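Local coordinates for protein putative peptidase (Bacteroides fragilis, PDB 5DYN) that probably cleaves proteins as a cysteine protease of the clostripain family, this chain being an N-terminal piece of an enzyme linked to activation of the B. fragilis toxin, at residues 54-59 against 85-90; 19-24 against 93-98; 63-68 against 79-84. All blocks are in the same frame, centred on the assembly; numbering follows the deposited sequence.

Contact 1 of 3, residues 54-59 against 85-90; sequences LVYIDD and PEQNSA. With NA (sodium ion), chain D; NA (sodium ion), chain C.
Tyr56 and Asp58, two residues apart on one side of the strand 51-58, both reach for Ser89 in the loop 85-90. Each starts with CG anti to its backbone N (chi1 175° and -173°), so the phenol and the carboxylate project together toward the loop. Ser89 OG lies at the edge of the Tyr56 ring, accepts from Tyr56 OH at 2.6 Å, and donates to Asp58 OD2 at a very short 2.4 Å, meeting the carboxylate from above its plane. The phenol is gripped a second time, because Gln87 NE2 donates to Tyr56 OH at 3.1 Å. Serine suits the middle of this relay, as one small hydroxyl can both accept and donate.

Asp58 also joins two sodium ions: OD1 binds one at 2.4 Å and OD2 the other at 2.6 Å. Asp59 O and Glu86 OE2, with Gln25 and Ser61, complete the first site. The second takes Gln87 O at 2.3 Å, with Gln25 and Asp5 of a neighbouring chain. Acidic residues and backbone carbonyls suit these hard cations. The two sodium ions and the Ser89 donor would all favour a deprotonated Asp58, whose charge would then help to hold the loop to the strand end.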
loop_
_atom_site.group_PDB
_atom_site.type_symbol
_atom_site.label_atom_id
_atom_site.label_comp_id
_atom_site.label_asym_id
_atom_site.label_seq_id
_atom_site.Cartn_x
_atom_site.Cartn_y
_atom_site.Cartn_z
ATOM N N LEU A 54 -2.009 9.478 16.143
ATOM C CA LEU A 54 -3.306 10.060 15.853
ATOM C C LEU A 54 -4.098 9.108 14.969
ATOM O O LEU A 54 -3.537 8.412 14.125
ATOM C CB LEU A 54 -3.152 11.430 15.192
ATOM C CG LEU A 54 -3.021 12.622 16.150
ATOM C CD1 LEU A 54 -1.861 12.469 17.122
ATOM C CD2 LEU A 54 -2.873 13.905 15.373
ATOM N N VAL A 55 -5.405 9.068 15.182
ATOM C CA VAL A 55 -6.258 8.151 14.450
ATOM C C VAL A 55 -7.465 8.871 13.883
ATOM O O VAL A 55 -8.258 9.453 14.622
ATOM C CB VAL A 55 -6.741 6.989 15.346
ATOM C CG1 VAL A 55 -7.928 6.285 14.715
ATOM C CG2 VAL A 55 -5.606 6.012 15.626
ATOM N N TYR A 56 -7.595 8.844 12.565
ATOM C CA TYR A 56 -8.822 9.287 11.925
ATOM C C TYR A 56 -9.644 8.053 11.570
ATOM O O TYR A 56 -9.192 7.193 10.815
ATOM C CB TYR A 56 -8.526 10.128 10.681
ATOM C CG TYR A 56 -9.767 10.516 9.914
ATOM C CD1 TYR A 56 -10.563 11.574 10.334
ATOM C CD2 TYR A 56 -10.152 9.815 8.779
ATOM C CE1 TYR A 56 -11.702 11.928 9.637
ATOM C CE2 TYR A 56 -11.287 10.158 8.079
ATOM C CZ TYR A 56 -12.060 11.216 8.512
ATOM O OH TYR A 56 -13.198 11.563 7.816
ATOM N N ILE A 57 -10.841 7.953 12.134
ATOM C CA ILE A 57 -11.691 6.797 11.886
ATOM C C ILE A 57 -13.070 7.223 11.399
ATOM O O ILE A 57 -13.785 7.974 12.066
ATOM C CB ILE A 57 -11.824 5.906 13.154
ATOM C CG1 ILE A 57 -12.978 4.909 13.008
ATOM C CG2 ILE A 57 -11.989 6.755 14.406
ATOM C CD1 ILE A 57 -12.680 3.751 12.072
ATOM N N ASP A 58 -13.428 6.744 10.214
ATOM C CA ASP A 58 -14.730 7.022 9.628
ATOM C C ASP A 58 -15.438 5.709 9.312
ATOM O O ASP A 58 -15.333 5.189 8.200
ATOM C CB ASP A 58 -14.583 7.875 8.367
ATOM C CG ASP A 58 -15.918 8.342 7.821
ATOM O OD1 ASP A 58 -16.915 8.286 8.570
ATOM O OD2 ASP A 58 -15.970 8.769 6.646
ATOM N N ASP A 59 -16.146 5.169 10.300
ATOM C CA ASP A 59 -16.834 3.892 10.135
ATOM C C ASP A 59 -18.307 4.101 9.792
ATOM O O ASP A 59 -18.630 4.843 8.869
ATOM C CB ASP A 59 -16.688 3.034 11.397
ATOM C CG ASP A 59 -16.793 3.844 12.673
ATOM O OD1 ASP A 59 -17.392 4.938 12.645
ATOM O OD2 ASP A 59 -16.270 3.383 13.705
ATOM N N PRO A 85 -18.551 16.342 10.837
ATOM C CA PRO A 85 -19.839 15.938 10.270
ATOM C C PRO A 85 -19.625 14.776 9.318
ATOM O O PRO A 85 -18.481 14.518 8.941
ATOM C CB PRO A 85 -20.301 17.187 9.520
ATOM C CG PRO A 85 -19.027 17.887 9.164
ATOM C CD PRO A 85 -18.121 17.661 10.341
ATOM N N GLU A 86 -20.689 14.083 8.935
ATOM C CA GLU A 86 -20.535 12.984 7.996
ATOM C C GLU A 86 -20.005 13.518 6.673
ATOM O O GLU A 86 -20.428 14.573 6.203
ATOM C CB GLU A 86 -21.851 12.234 7.792
ATOM C CG GLU A 86 -22.016 11.005 8.686
ATOM C CD GLU A 86 -21.099 9.840 8.308
ATOM O OE1 GLU A 86 -20.140 10.028 7.523
ATOM O OE2 GLU A 86 -21.348 8.717 8.799
ATOM N N GLN A 87 -19.065 12.788 6.087
ATOM C CA GLN A 87 -18.337 13.284 4.932
ATOM C C GLN A 87 -17.663 12.151 4.182
ATOM O O GLN A 87 -17.451 11.074 4.729
ATOM C CB GLN A 87 -17.293 14.311 5.375
ATOM C CG GLN A 87 -16.269 13.745 6.343
ATOM C CD GLN A 87 -15.423 14.814 6.994
ATOM O OE1 GLN A 87 -15.637 16.006 6.780
ATOM N NE2 GLN A 87 -14.455 14.395 7.798
ATOM N N ASN A 88 -17.328 12.403 2.923
ATOM C CA ASN A 88 -16.555 11.458 2.136
ATOM C C ASN A 88 -15.082 11.539 2.515
ATOM O O ASN A 88 -14.387 12.479 2.130
ATOM C CB ASN A 88 -16.746 11.729 0.642
ATOM C CG ASN A 88 -15.841 10.882 -0.228
ATOM O OD1 ASN A 88 -15.391 9.810 0.174
ATOM N ND2 ASN A 88 -15.581 11.358 -1.440
ATOM N N SER A 89 -14.610 10.554 3.274
ATOM C CA SER A 89 -13.223 10.536 3.726
ATOM C C SER A 89 -12.265 10.138 2.604
ATOM O O SER A 89 -11.045 10.184 2.770
ATOM C CB SER A 89 -13.068 9.589 4.915
ATOM O OG SER A 89 -13.961 9.947 5.953
ATOM N N ALA A 90 -12.827 9.750 1.463
ATOM C CA ALA A 90 -12.034 9.417 0.286
ATOM C C ALA A 90 -11.880 10.638 -0.614
ATOM O O ALA A 90 -11.378 10.538 -1.735
ATOM C CB ALA A 90 -12.668 8.268 -0.481
HETATM NA NA NA D . -19.121 7.234 8.598
HETATM NA NA NA C . -18.106 8.890 5.112
#

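Contact 2 of 3, residues 19-24 against 93-98; sequences LVYMIA and NVMKKV
The strand 19-23 and the helix segment 93-98 run roughly antiparallel, their axes 11.1 Å apart at closest approach and their directions differing by 151°, with Tyr21 standing opposite Met95. Large side chains fill that spacing, and Tyr21 contributes the largest share. Its CG is anti to the backbone N, which sends the ring out from the sheet toward the helix. Met95 leaves the helix with its first two torsions extended and then bends at the sulfur (chi3 -81°), so that the terminal methyl folds over one face of the ring. Met95 CE sits 3.5 Å from the centroid of the Tyr21 ring and only 13° off the normal, a CH-pi contact over the ring centre. Met95 SD stands behind the methyl, over the same face and 4.8 Å from the centroid of the Tyr21 ring, so the pair is also a Met-aromatic contact. An unbranched, flexible methionine suits this place, because its end can turn its methyl onto the ring centre.

Val98 comes to the ring edge instead: its CB is 4.0 Å from Tyr21 CE2. One branch of the same valine, CG1, also meets Leu19 CD2 at 4.3 Å, so a compact beta-branched residue fills the corner between leucine and tyrosine. Near the tip, Val94 CG1 lies 4.1 Å from Tyr21 OH, whose polar need is met by Ser89 O, to which it is hydrogen-bonded.

Tyr56 on the adjoining strand 51-58 brings its ring against Tyr21 and also touches Val98. On the other face of the sheet Val20 and Met22 pack against helix 29-43, an alpha/beta/alpha layering consistent with the caspase-like fold of clan CD peptidases.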
loop_
_atom_site.group_PDB
_atom_site.type_symbol
_atom_site.label_atom_id
_atom_site.label_comp_id
_atom_site.label_asym_id
_atom_site.label_seq_id
_atom_site.Cartn_x
_atom_site.Cartn_y
_atom_site.Cartn_z
ATOM N N LEU A 19 -0.112 9.451 11.761
ATOM C CA LEU A 19 -1.549 9.535 11.542
ATOM C C LEU A 19 -2.053 8.269 10.861
ATOM O O LEU A 19 -1.575 7.904 9.786
ATOM C CB LEU A 19 -1.896 10.764 10.697
ATOM C CG LEU A 19 -3.321 10.867 10.147
ATOM C CD1 LEU A 19 -4.343 10.908 11.270
ATOM C CD2 LEU A 19 -3.458 12.087 9.253
ATOM N N VAL A 20 -3.006 7.594 11.495
ATOM C CA VAL A 20 -3.630 6.423 10.889
ATOM C C VAL A 20 -4.972 6.821 10.285
ATOM O O VAL A 20 -5.909 7.174 11.002
ATOM C CB VAL A 20 -3.824 5.285 11.904
ATOM C CG1 VAL A 20 -4.512 4.101 11.246
ATOM C CG2 VAL A 20 -2.482 4.862 12.480
ATOM N N TYR A 21 -5.050 6.778 8.958
ATOM C CA TYR A 21 -6.227 7.239 8.234
ATOM C C TYR A 21 -7.126 6.066 7.853
ATOM O O TYR A 21 -6.807 5.299 6.947
ATOM C CB TYR A 21 -5.809 8.018 6.983
ATOM C CG TYR A 21 -6.882 8.931 6.431
ATOM C CD1 TYR A 21 -7.901 8.434 5.629
ATOM C CD2 TYR A 21 -6.875 10.291 6.711
ATOM C CE1 TYR A 21 -8.885 9.264 5.127
ATOM C CE2 TYR A 21 -7.855 11.130 6.211
ATOM C CZ TYR A 21 -8.856 10.610 5.417
ATOM O OH TYR A 21 -9.833 11.437 4.912
ATOM N N MET A 22 -8.255 5.936 8.540
ATOM C CA MET A 22 -9.134 4.793 8.332
ATOM C C MET A 22 -10.403 5.140 7.562
ATOM O O MET A 22 -11.360 5.677 8.123
ATOM C CB MET A 22 -9.514 4.167 9.672
ATOM C CG MET A 22 -8.335 3.895 10.577
ATOM S SD MET A 22 -8.804 2.860 11.971
ATOM C CE MET A 22 -7.482 3.249 13.094
ATOM N N ILE A 23 -10.403 4.826 6.273
ATOM C CA ILE A 23 -11.615 4.906 5.476
ATOM C C ILE A 23 -12.379 3.600 5.675
ATOM O O ILE A 23 -12.232 2.654 4.900
ATOM C CB ILE A 23 -11.303 5.143 3.987
ATOM C CG1 ILE A 23 -10.369 6.345 3.834
ATOM C CG2 ILE A 23 -12.587 5.340 3.194
ATOM C CD1 ILE A 23 -9.886 6.575 2.418
ATOM N N ALA A 24 -13.182 3.552 6.733
ATOM C CA ALA A 24 -13.801 2.304 7.164
ATOM C C ALA A 24 -15.299 2.241 6.877
ATOM O O ALA A 24 -15.979 1.317 7.322
ATOM C CB ALA A 24 -13.546 2.091 8.648
ATOM N N ASN A 93 -9.743 16.901 -0.351
ATOM C CA ASN A 93 -9.780 18.071 0.514
ATOM C C ASN A 93 -10.164 17.712 1.946
ATOM O O ASN A 93 -9.715 18.358 2.893
ATOM C CB ASN A 93 -10.732 19.118 -0.056
ATOM C CG ASN A 93 -10.188 19.759 -1.317
ATOM O OD1 ASN A 93 -8.973 19.852 -1.502
ATOM N ND2 ASN A 93 -11.081 20.202 -2.194
ATOM N N VAL A 94 -10.982 16.676 2.101
ATOM C CA VAL A 94 -11.297 16.161 3.427
ATOM C C VAL A 94 -10.043 15.568 4.063
ATOM O O VAL A 94 -9.745 15.827 5.232
ATOM C CB VAL A 94 -12.404 15.092 3.384
ATOM C CG1 VAL A 94 -12.587 14.461 4.759
ATOM C CG2 VAL A 94 -13.707 15.700 2.888
ATOM N N MET A 95 -9.308 14.779 3.285
ATOM C CA MET A 95 -8.061 14.189 3.760
ATOM C C MET A 95 -7.039 15.274 4.083
ATOM O O MET A 95 -6.323 15.181 5.079
ATOM C CB MET A 95 -7.494 13.213 2.725
ATOM C CG MET A 95 -6.129 12.658 3.091
ATOM S SD MET A 95 -5.581 11.313 2.022
ATOM C CE MET A 95 -6.472 9.935 2.734
ATOM N N LYS A 96 -6.982 16.302 3.239
ATOM C CA LYS A 96 -6.101 17.447 3.458
ATOM C C LYS A 96 -6.355 18.098 4.810
ATOM O O LYS A 96 -5.418 18.353 5.568
ATOM C CB LYS A 96 -6.281 18.489 2.354
ATOM C CG LYS A 96 -5.437 18.268 1.119
ATOM C CD LYS A 96 -5.665 19.394 0.128
ATOM C CE LYS A 96 -4.951 19.141 -1.186
ATOM N NZ LYS A 96 -5.220 20.232 -2.168
ATOM N N LYS A 97 -7.624 18.370 5.100
ATOM C CA LYS A 97 -8.013 18.990 6.364
ATOM C C LYS A 97 -7.572 18.158 7.566
ATOM O O LYS A 97 -7.053 18.696 8.545
ATOM C CB LYS A 97 -9.529 19.206 6.418
ATOM C CG LYS A 97 -10.032 19.638 7.786
ATOM C CD LYS A 97 -11.523 19.944 7.787
ATOM C CE LYS A 97 -11.994 20.336 9.186
ATOM N NZ LYS A 97 -13.434 20.725 9.233
ATOM N N VAL A 98 -7.777 16.847 7.483
ATOM C CA VAL A 98 -7.416 15.944 8.569
ATOM C C VAL A 98 -5.902 15.872 8.720
ATOM O O VAL A 98 -5.377 15.947 9.833
ATOM C CB VAL A 98 -7.987 14.532 8.341
ATOM C CG1 VAL A 98 -7.514 13.584 9.428
ATOM C CG2 VAL A 98 -9.505 14.579 8.300
#

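Contact 3 of 3, residues 63-68 against 79-84; sequences PRLIRL and ETIENY
One face of the Tyr84 ring carries Glu82 CG, 3.8 Å above the plane and displaced toward the rim, while Pro63, Arg64 and Leu65 line its edge. A second flat group, the Arg67 guanidinium, meets Glu79 at its edge, their planes 34° apart. They lie at the two ends of the contact along a beta hairpin of strands 64-70 and 76-83, interrupted by a classic bulge, Tyr84 just past the end of the second strand. Arg67 and Glu79 form a hydrogen-bonded pair and extend side by side on the same sheet face. Their salt bridge is loose, with a weak bond of 3.3 Å from Arg67 NH1 to Glu79 OE1; Arg67 NH2 turns instead to Ala48 and Asn52.

At the other end of the hairpin, Tyr84 lies alongside Leu65 and points the same way, with CE2 at 3.7 Å from Leu65 CB. Tyr84 N donates to Pro63 O at 3.2 Å, beyond the last strand pair; proline has no N-H to give here but still offers its carbonyl. Ile81 is the extra residue of the bulge. Its CB reaches to 4.0 Å from Leu65 CG, apolar against apolar. Leu65 O consequently accepts two bonds, from Ile81 N at 2.8 Å and from Glu82 N at 3.2 Å.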
loop_
_atom_site.group_PDB
_atom_site.type_symbol
_atom_site.label_atom_id
_atom_site.label_comp_id
_atom_site.label_asym_id
_atom_site.label_seq_id
_atom_site.Cartn_x
_atom_site.Cartn_y
_atom_site.Cartn_z
ATOM N N PRO A 63 -17.318 10.703 11.534
ATOM C CA PRO A 63 -15.852 10.710 11.532
ATOM C C PRO A 63 -15.293 11.384 12.776
ATOM O O PRO A 63 -15.957 12.238 13.361
ATOM C CB PRO A 63 -15.502 11.512 10.273
ATOM C CG PRO A 63 -16.701 11.397 9.402
ATOM C CD PRO A 63 -17.873 11.354 10.335
ATOM N N ARG A 64 -14.087 11.000 13.176
ATOM C CA ARG A 64 -13.472 11.582 14.356
ATOM C C ARG A 64 -11.956 11.426 14.331
ATOM O O ARG A 64 -11.431 10.365 13.995
ATOM C CB ARG A 64 -14.053 10.945 15.621
ATOM C CG ARG A 64 -14.023 9.427 15.610
ATOM C CD ARG A 64 -15.261 8.836 16.254
ATOM N NE ARG A 64 -15.221 7.377 16.278
ATOM C CZ ARG A 64 -15.752 6.592 15.344
ATOM N NH1 ARG A 64 -16.378 7.119 14.302
ATOM N NH2 ARG A 64 -15.662 5.276 15.458
ATOM N N LEU A 65 -11.259 12.502 14.675
ATOM C CA LEU A 65 -9.814 12.457 14.811
ATOM C C LEU A 65 -9.446 12.395 16.285
ATOM O O LEU A 65 -9.771 13.299 17.055
ATOM C CB LEU A 65 -9.159 13.671 14.151
ATOM C CG LEU A 65 -7.636 13.712 14.291
ATOM C CD1 LEU A 65 -7.018 12.462 13.680
ATOM C CD2 LEU A 65 -7.066 14.969 13.658
ATOM N N ILE A 66 -8.774 11.319 16.672
ATOM C CA ILE A 66 -8.413 11.111 18.064
ATOM C C ILE A 66 -6.915 10.913 18.226
ATOM O O ILE A 66 -6.182 10.793 17.245
ATOM C CB ILE A 66 -9.141 9.890 18.662
ATOM C CG1 ILE A 66 -8.595 8.599 18.053
ATOM C CG2 ILE A 66 -10.646 10.002 18.454
ATOM C CD1 ILE A 66 -9.294 7.355 18.539
ATOM N N ARG A 67 -6.472 10.883 19.476
ATOM C CA ARG A 67 -5.079 10.624 19.799
ATOM C C ARG A 67 -5.011 9.569 20.889
ATOM O O ARG A 67 -5.695 9.677 21.905
ATOM C CB ARG A 67 -4.377 11.907 20.247
ATOM C CG ARG A 67 -2.947 11.690 20.704
ATOM C CD ARG A 67 -2.319 12.969 21.233
ATOM N NE ARG A 67 -0.913 12.766 21.573
ATOM C CZ ARG A 67 -0.486 12.344 22.759
ATOM N NH1 ARG A 67 -1.357 12.085 23.726
ATOM N NH2 ARG A 67 0.812 12.182 22.981
ATOM N N LEU A 68 -4.199 8.543 20.672
ATOM C CA LEU A 68 -4.077 7.460 21.640
ATOM C C LEU A 68 -2.950 7.738 22.625
ATOM O O LEU A 68 -1.889 7.121 22.560
ATOM C CB LEU A 68 -3.844 6.125 20.931
ATOM C CG LEU A 68 -4.936 5.681 19.955
ATOM C CD1 LEU A 68 -4.666 4.273 19.448
ATOM C CD2 LEU A 68 -6.311 5.770 20.599
ATOM N N GLU A 79 -8.076 10.470 23.079
ATOM C CA GLU A 79 -8.204 11.913 23.223
ATOM C C GLU A 79 -8.788 12.527 21.958
ATOM O O GLU A 79 -8.171 12.473 20.896
ATOM C CB GLU A 79 -6.847 12.546 23.539
ATOM C CG GLU A 79 -6.135 11.927 24.728
ATOM C CD GLU A 79 -4.709 12.424 24.878
ATOM O OE1 GLU A 79 -4.325 13.353 24.137
ATOM O OE2 GLU A 79 -3.975 11.883 25.733
ATOM N N THR A 80 -9.974 13.113 22.073
ATOM C CA THR A 80 -10.631 13.724 20.923
ATOM C C THR A 80 -9.932 15.006 20.486
ATOM O O THR A 80 -9.831 15.964 21.253
ATOM C CB THR A 80 -12.107 14.033 21.218
ATOM O OG1 THR A 80 -12.806 12.812 21.483
ATOM C CG2 THR A 80 -12.753 14.731 20.033
ATOM N N ILE A 81 -9.445 15.010 19.247
ATOM C CA ILE A 81 -8.798 16.186 18.673
ATOM C C ILE A 81 -9.805 17.017 17.882
ATOM O O ILE A 81 -9.824 18.247 17.977
ATOM C CB ILE A 81 -7.626 15.797 17.754
ATOM C CG1 ILE A 81 -6.661 14.866 18.489
ATOM C CG2 ILE A 81 -6.913 17.043 17.237
ATOM C CD1 ILE A 81 -6.160 15.420 19.798
ATOM N N GLU A 82 -10.638 16.335 17.100
ATOM C CA GLU A 82 -11.705 16.997 16.359
ATOM C C GLU A 82 -12.785 16.002 15.948
ATOM O O GLU A 82 -12.487 14.877 15.549
ATOM C CB GLU A 82 -11.147 17.712 15.121
ATOM C CG GLU A 82 -12.169 18.578 14.386
ATOM C CD GLU A 82 -11.574 19.326 13.200
ATOM O OE1 GLU A 82 -10.371 19.141 12.915
ATOM O OE2 GLU A 82 -12.313 20.098 12.550
ATOM N N ASN A 83 -14.040 16.419 16.071
ATOM C CA ASN A 83 -15.155 15.652 15.533
ATOM C C ASN A 83 -15.605 16.258 14.212
ATOM O O ASN A 83 -15.535 17.471 14.019
ATOM C CB ASN A 83 -16.323 15.601 16.522
ATOM C CG ASN A 83 -16.019 14.749 17.744
ATOM O OD1 ASN A 83 -16.193 15.187 18.881
ATOM N ND2 ASN A 83 -15.562 13.524 17.511
ATOM N N TYR A 84 -16.062 15.412 13.299
ATOM C CA TYR A 84 -16.447 15.881 11.978
ATOM C C TYR A 84 -17.892 15.527 11.674
ATOM O O TYR A 84 -18.414 14.540 12.191
ATOM C CB TYR A 84 -15.525 15.283 10.911
ATOM C CG TYR A 84 -14.055 15.547 11.147
ATOM C CD1 TYR A 84 -13.451 16.703 10.667
ATOM C CD2 TYR A 84 -13.270 14.639 11.846
ATOM C CE1 TYR A 84 -12.106 16.950 10.878
ATOM C CE2 TYR A 84 -11.924 14.877 12.064
ATOM C CZ TYR A 84 -11.347 16.036 11.577
ATOM O OH TYR A 84 -10.009 16.280 11.786
#

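Overall arrangement
From the N terminus, segment 19-24, on strand 16-23, comes first, and contact 2 closes the longest loop when helix 92-105 returns to it. Inside that loop, 54-59 and 85-90 close contact 1, and inside this in turn the hairpin of contact 3 closes the shortest loop; the three nest without crossing. Contacts 1 and 3 meet through the Asp59-Arg64 salt bridge and through Pro63, which packs on Tyr56. Contacts 1 and 2 share neighbouring strands, joined by the backbone bond between Met22 N and Tyr56 O. Contact 3 reaches helix 92-105 where Tyr84 touches Lys97 and Val98. Together they tie four adjacent strands to that helix and to the sodium-binding loop leading into it.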